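Local coordinates for hypothetical protein TM0894 (Thermotoga maritima, PDB 1ZTC), which probably acts as a metal-dependent hydrolase of the metallo-beta-lactamase fold, perhaps an endoribonuclease, holding two nickel ions in its active site, at residues P177-L180 with S181-I185; E62-E66 with L67-P71. All blocks are in the same frame, centred on the assembly; numbering follows the deposited sequence.

Contact 1. Residues P177-L180 with S181-I185; sequences PNRL and SYYDI
Tyr183 N bonds to Arg179 O at 2.8 Å and Asp184 N to Leu180 O, the i to i+4 ladder of a helix that starts at Arg179, with Asn178 just before it. Asn178 takes the N-cap: its OD1 accepts from Ser181 N at 3.1 Å, with the donor almost in line with the side-chain C=O. The chi1 of 56° folds the amide back between its own backbone N and carbonyl carbon, which brings OD1 to an N-H of the first turn that makes no i to i-4 helical bond; asparagine suits the place for that reason. Asn178 O is gripped twice. Tyr182 N reaches Asn178 O at 3.3 Å in the carbonyl plane, and Ser181 OG bonds to the same oxygen at 2.6 Å, the hydroxyl coming in tilted from that plane. Ser181, small and polar, can turn its OG back along the helix, where Pro177 CD also lies against it.

This N-terminal cap ends the loop that carries the nickel ligand Asp174. Pro177, whose side chain is about 6 Å from a nickel ion, pairs through its backbone with the ligand His211, while Arg179 N and its guanidinium bond to Asp212, Ala213 and Pro214.

On the outer flank the Tyr183 ring lies back over the first turn. Arg179 O sits 3.2 Å above one face, offset toward the rim. Arg179 CB approaches Tyr183 CE2, whereas Leu180 CD2 meets the ring edge at Tyr183 CD2, 3.9 Å away. Tyr182 points its ring inward instead, CG anti to its backbone N (chi1 169°), onto Leu198 of helix 192-201 and Pro217.

Contact 2. Residues E62-E66 with L67-P71; sequences EKFSE and LGISP
Phe64 and Ile69 meet across a Schellman motif, the C-terminal cap of helix 57-67, where the chain turns into the loop leading to strand 76-78. Leu67 N still makes a helical bond to Lys63 O (2.9 Å). Beyond it Ile69 N reaches back to Phe64 O at 3.1 Å, and Gly68 N bonds to Ser65 O from well above the carbonyl plane. Gly68 has a phi of 73°, a left-handed conformation that a residue without a side chain adopts at little cost.

The reversal carries Ile69 back across Phe64 at a slant. Ile69 CD1 stands over one face of the ring, 4.2 Å from its centroid and 28° off the normal, a CH-pi contact; Ile69 CG1 touches Phe64 CD2 at 3.7 Å. Ser70 O comes to the ring edge near Phe64 CE2, and Pro71 CD packs against Phe64 CD2 at 4.1 Å. Leu18 and Phe93 also touch the Phe64 side chain, as does Ile115 of the second subunit; Leu67 touches Leu18 and Tyr39 of the sheet.

The turn that closes the polar helix end with backbone bonds also places Ile69 and Pro71 against the buried Phe64 ring, so the polar ending and the apolar packing form within one turn.

How the contacts relate
The two contacts cap opposite ends of different helices: contact 1 the start of helix 179-187, contact 2 the finish of helix 57-67. Their centres are 31 Å apart and their nearest atoms about 14 Å, without touching. Contact 1 lies largely at the surface, with its Pro177 end near the dinickel site, and its cap relies on polar side chains that supply an acceptor and a donor. Contact 2 is partly buried; its capping bonds across the two segments run between backbone atoms, and it adds an apolar cluster facing the six-stranded sheet and a second subunit. Aromatic rings serve both: a partly exposed tyrosine on the flank of one helix, a buried phenylalanine where the other meets sheet and neighbouring subunit.

Contact 1. Residues P177-L180 with S181-I185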
loop_
_atom_site.group_PDB
_atom_site.type_symbol
_atom_site.label_atom_id
_atom_site.label_comp_id
_atom_site.label_asym_id
_atom_site.label_seq_id
_atom_site.Cartn_x
_atom_site.Cartn_y
_atom_site.Cartn_z
ATOM N N PRO A 177 16.745 8.928 0.118
ATOM C CA PRO A 177 15.279 8.828 0.002
ATOM C C PRO A 177 14.519 8.886 1.322
ATOM O O PRO A 177 13.366 9.351 1.356
ATOM C CB PRO A 177 15.067 7.501 -0.738
ATOM C CG PRO A 177 16.308 6.791 -0.654
ATOM C CD PRO A 177 17.435 7.756 -0.430
ATOM N N ASN A 178 15.177 8.456 2.400
ATOM C CA ASN A 178 14.553 8.387 3.687
ATOM C C ASN A 178 15.578 8.497 4.810
ATOM O O ASN A 178 16.764 8.619 4.567
ATOM C CB ASN A 178 13.725 7.096 3.803
ATOM C CG ASN A 178 14.546 5.853 3.534
ATOM O OD1 ASN A 178 15.698 5.765 3.925
ATOM N ND2 ASN A 178 13.958 4.899 2.836
ATOM N N ARG A 179 15.097 8.487 6.038
ATOM C CA ARG A 179 15.960 8.645 7.220
ATOM C C ARG A 179 17.030 7.576 7.325
ATOM O O ARG A 179 18.180 7.859 7.671
ATOM C CB ARG A 179 15.100 8.609 8.489
ATOM C CG ARG A 179 14.129 9.791 8.585
ATOM C CD ARG A 179 13.025 9.559 9.635
ATOM N NE ARG A 179 12.281 10.799 9.836
ATOM C CZ ARG A 179 11.566 11.067 10.928
ATOM N NH1 ARG A 179 11.480 10.173 11.897
ATOM N NH2 ARG A 179 10.937 12.236 11.061
ATOM N N LEU A 180 16.668 6.341 7.031
ATOM C CA LEU A 180 17.665 5.257 7.090
ATOM C C LEU A 180 18.829 5.508 6.139
ATOM O O LEU A 180 19.984 5.230 6.476
ATOM C CB LEU A 180 17.056 3.872 6.795
ATOM C CG LEU A 180 16.043 3.288 7.792
ATOM C CD1 LEU A 180 15.880 1.761 7.562
ATOM C CD2 LEU A 180 16.394 3.575 9.295
ATOM N N SER A 181 18.560 6.035 4.953
ATOM C CA SER A 181 19.669 6.267 4.016
ATOM C C SER A 181 20.571 7.352 4.546
ATOM O O SER A 181 21.791 7.311 4.386
ATOM C CB SER A 181 19.172 6.617 2.616
ATOM O OG SER A 181 18.338 7.737 2.663
ATOM N N TYR A 182 19.979 8.339 5.207
ATOM C CA TYR A 182 20.763 9.377 5.837
ATOM C C TYR A 182 21.602 8.821 6.984
ATOM O O TYR A 182 22.762 9.160 7.141
ATOM C CB TYR A 182 19.847 10.511 6.319
ATOM C CG TYR A 182 20.529 11.523 7.222
ATOM C CD1 TYR A 182 21.485 12.393 6.721
ATOM C CD2 TYR A 182 20.210 11.605 8.576
ATOM C CE1 TYR A 182 22.111 13.303 7.522
ATOM C CE2 TYR A 182 20.819 12.539 9.396
ATOM C CZ TYR A 182 21.777 13.385 8.861
ATOM O OH TYR A 182 22.391 14.305 9.666
ATOM N N TYR A 183 20.999 7.990 7.823
ATOM C CA TYR A 183 21.758 7.364 8.905
ATOM C C TYR A 183 22.909 6.507 8.363
ATOM O O TYR A 183 23.952 6.424 8.978
ATOM C CB TYR A 183 20.876 6.485 9.810
ATOM C CG TYR A 183 19.716 7.185 10.499
ATOM C CD1 TYR A 183 19.822 8.495 10.967
ATOM C CD2 TYR A 183 18.510 6.510 10.713
ATOM C CE1 TYR A 183 18.749 9.112 11.613
ATOM C CE2 TYR A 183 17.435 7.123 11.352
ATOM C CZ TYR A 183 17.566 8.415 11.795
ATOM O OH TYR A 183 16.497 9.001 12.415
ATOM N N ASP A 184 22.713 5.843 7.237
ATOM C CA ASP A 184 23.817 5.055 6.653
ATOM C C ASP A 184 25.026 5.922 6.337
ATOM O O ASP A 184 26.150 5.543 6.623
ATOM C CB ASP A 184 23.349 4.301 5.408
ATOM C CG ASP A 184 22.299 3.240 5.744
ATOM O OD1 ASP A 184 22.213 2.778 6.931
ATOM O OD2 ASP A 184 21.573 2.876 4.818
ATOM N N ILE A 185 24.779 7.094 5.774
ATOM C CA ILE A 185 25.832 8.083 5.536
ATOM C C ILE A 185 26.544 8.502 6.824
ATOM O O ILE A 185 27.762 8.445 6.938
ATOM C CB ILE A 185 25.244 9.303 4.820
ATOM C CG1 ILE A 185 24.860 8.973 3.377
ATOM C CG2 ILE A 185 26.214 10.478 4.894
ATOM C CD1 ILE A 185 25.987 9.029 2.414
#

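Contact 2. Residues E62-E66 with L67-P71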
loop_
_atom_site.group_PDB
_atom_site.type_symbol
_atom_site.label_atom_id
_atom_site.label_comp_id
_atom_site.label_asym_id
_atom_site.label_seq_id
_atom_site.Cartn_x
_atom_site.Cartn_y
_atom_site.Cartn_z
ATOM N N GLU A 62 -6.939 18.568 0.125
ATOM C CA GLU A 62 -7.140 19.050 1.476
ATOM C C GLU A 62 -6.174 20.203 1.809
ATOM O O GLU A 62 -6.586 21.214 2.385
ATOM C CB GLU A 62 -6.941 17.819 2.336
ATOM C CG GLU A 62 -7.006 17.853 3.775
ATOM C CD GLU A 62 -6.678 16.421 4.268
ATOM O OE1 GLU A 62 -7.555 15.514 4.135
ATOM O OE2 GLU A 62 -5.509 16.205 4.687
ATOM N N LYS A 63 -4.902 20.087 1.411
ATOM C CA LYS A 63 -3.942 21.159 1.694
ATOM C C LYS A 63 -4.191 22.422 0.844
ATOM O O LYS A 63 -4.095 23.533 1.347
ATOM C CB LYS A 63 -2.512 20.693 1.504
ATOM C CG LYS A 63 -2.097 19.506 2.335
ATOM C CD LYS A 63 -2.136 19.798 3.805
ATOM C CE LYS A 63 -2.042 18.523 4.619
ATOM N NZ LYS A 63 -0.672 18.071 4.726
ATOM N N PHE A 64 -4.512 22.246 -0.432
ATOM C CA PHE A 64 -4.863 23.362 -1.281
ATOM C C PHE A 64 -6.094 24.091 -0.740
ATOM O O PHE A 64 -6.141 25.327 -0.714
ATOM C CB PHE A 64 -5.086 22.890 -2.725
ATOM C CG PHE A 64 -3.827 22.913 -3.570
ATOM C CD1 PHE A 64 -2.770 22.053 -3.302
ATOM C CD2 PHE A 64 -3.698 23.809 -4.637
ATOM C CE1 PHE A 64 -1.590 22.072 -4.091
ATOM C CE2 PHE A 64 -2.529 23.844 -5.409
ATOM C CZ PHE A 64 -1.475 22.955 -5.125
ATOM N N SER A 65 -7.084 23.322 -0.289
ATOM C CA SER A 65 -8.273 23.909 0.339
ATOM C C SER A 65 -7.915 24.717 1.589
ATOM O O SER A 65 -8.361 25.851 1.742
ATOM C CB SER A 65 -9.283 22.831 0.700
ATOM O OG SER A 65 -10.456 23.421 1.211
ATOM N N GLU A 66 -7.080 24.158 2.464
ATOM C CA GLU A 66 -6.613 24.899 3.628
ATOM C C GLU A 66 -5.896 26.186 3.254
ATOM O O GLU A 66 -6.047 27.191 3.924
ATOM C CB GLU A 66 -5.614 24.087 4.443
ATOM C CG GLU A 66 -6.178 22.967 5.309
ATOM C CD GLU A 66 -5.061 22.017 5.816
ATOM O OE1 GLU A 66 -3.885 22.481 5.947
ATOM O OE2 GLU A 66 -5.366 20.812 6.059
ATOM N N LEU A 67 -5.050 26.130 2.231
ATOM C CA LEU A 67 -4.287 27.299 1.793
ATOM C C LEU A 67 -5.129 28.338 1.041
ATOM O O LEU A 67 -4.694 29.476 0.853
ATOM C CB LEU A 67 -3.145 26.859 0.897
ATOM C CG LEU A 67 -1.989 26.176 1.604
ATOM C CD1 LEU A 67 -1.088 25.540 0.569
ATOM C CD2 LEU A 67 -1.227 27.169 2.446
ATOM N N GLY A 68 -6.313 27.942 0.601
ATOM C CA GLY A 68 -7.190 28.819 -0.143
ATOM C C GLY A 68 -6.705 29.077 -1.557
ATOM O O GLY A 68 -7.009 30.119 -2.134
ATOM N N ILE A 69 -5.970 28.134 -2.126
ATOM C CA ILE A 69 -5.455 28.296 -3.478
ATOM C C ILE A 69 -5.915 27.175 -4.384
ATOM O O ILE A 69 -6.388 26.144 -3.921
ATOM C CB ILE A 69 -3.927 28.329 -3.514
ATOM C CG1 ILE A 69 -3.350 27.028 -2.938
ATOM C CG2 ILE A 69 -3.416 29.560 -2.782
ATOM C CD1 ILE A 69 -1.884 26.880 -3.178
ATOM N N SER A 70 -5.762 27.428 -5.679
ATOM C CA SER A 70 -6.063 26.489 -6.725
ATOM C C SER A 70 -4.743 26.121 -7.405
ATOM O O SER A 70 -3.750 26.825 -7.262
ATOM C CB SER A 70 -7.073 27.164 -7.677
ATOM O OG SER A 70 -6.850 26.883 -9.034
ATOM N N PRO A 71 -4.721 24.999 -8.125
ATOM C CA PRO A 71 -3.578 24.688 -8.986
ATOM C C PRO A 71 -3.215 25.829 -9.952
ATOM O O PRO A 71 -2.060 26.005 -10.268
ATOM C CB PRO A 71 -4.071 23.457 -9.771
ATOM C CG PRO A 71 -5.076 22.806 -8.866
ATOM C CD PRO A 71 -5.767 23.951 -8.178
#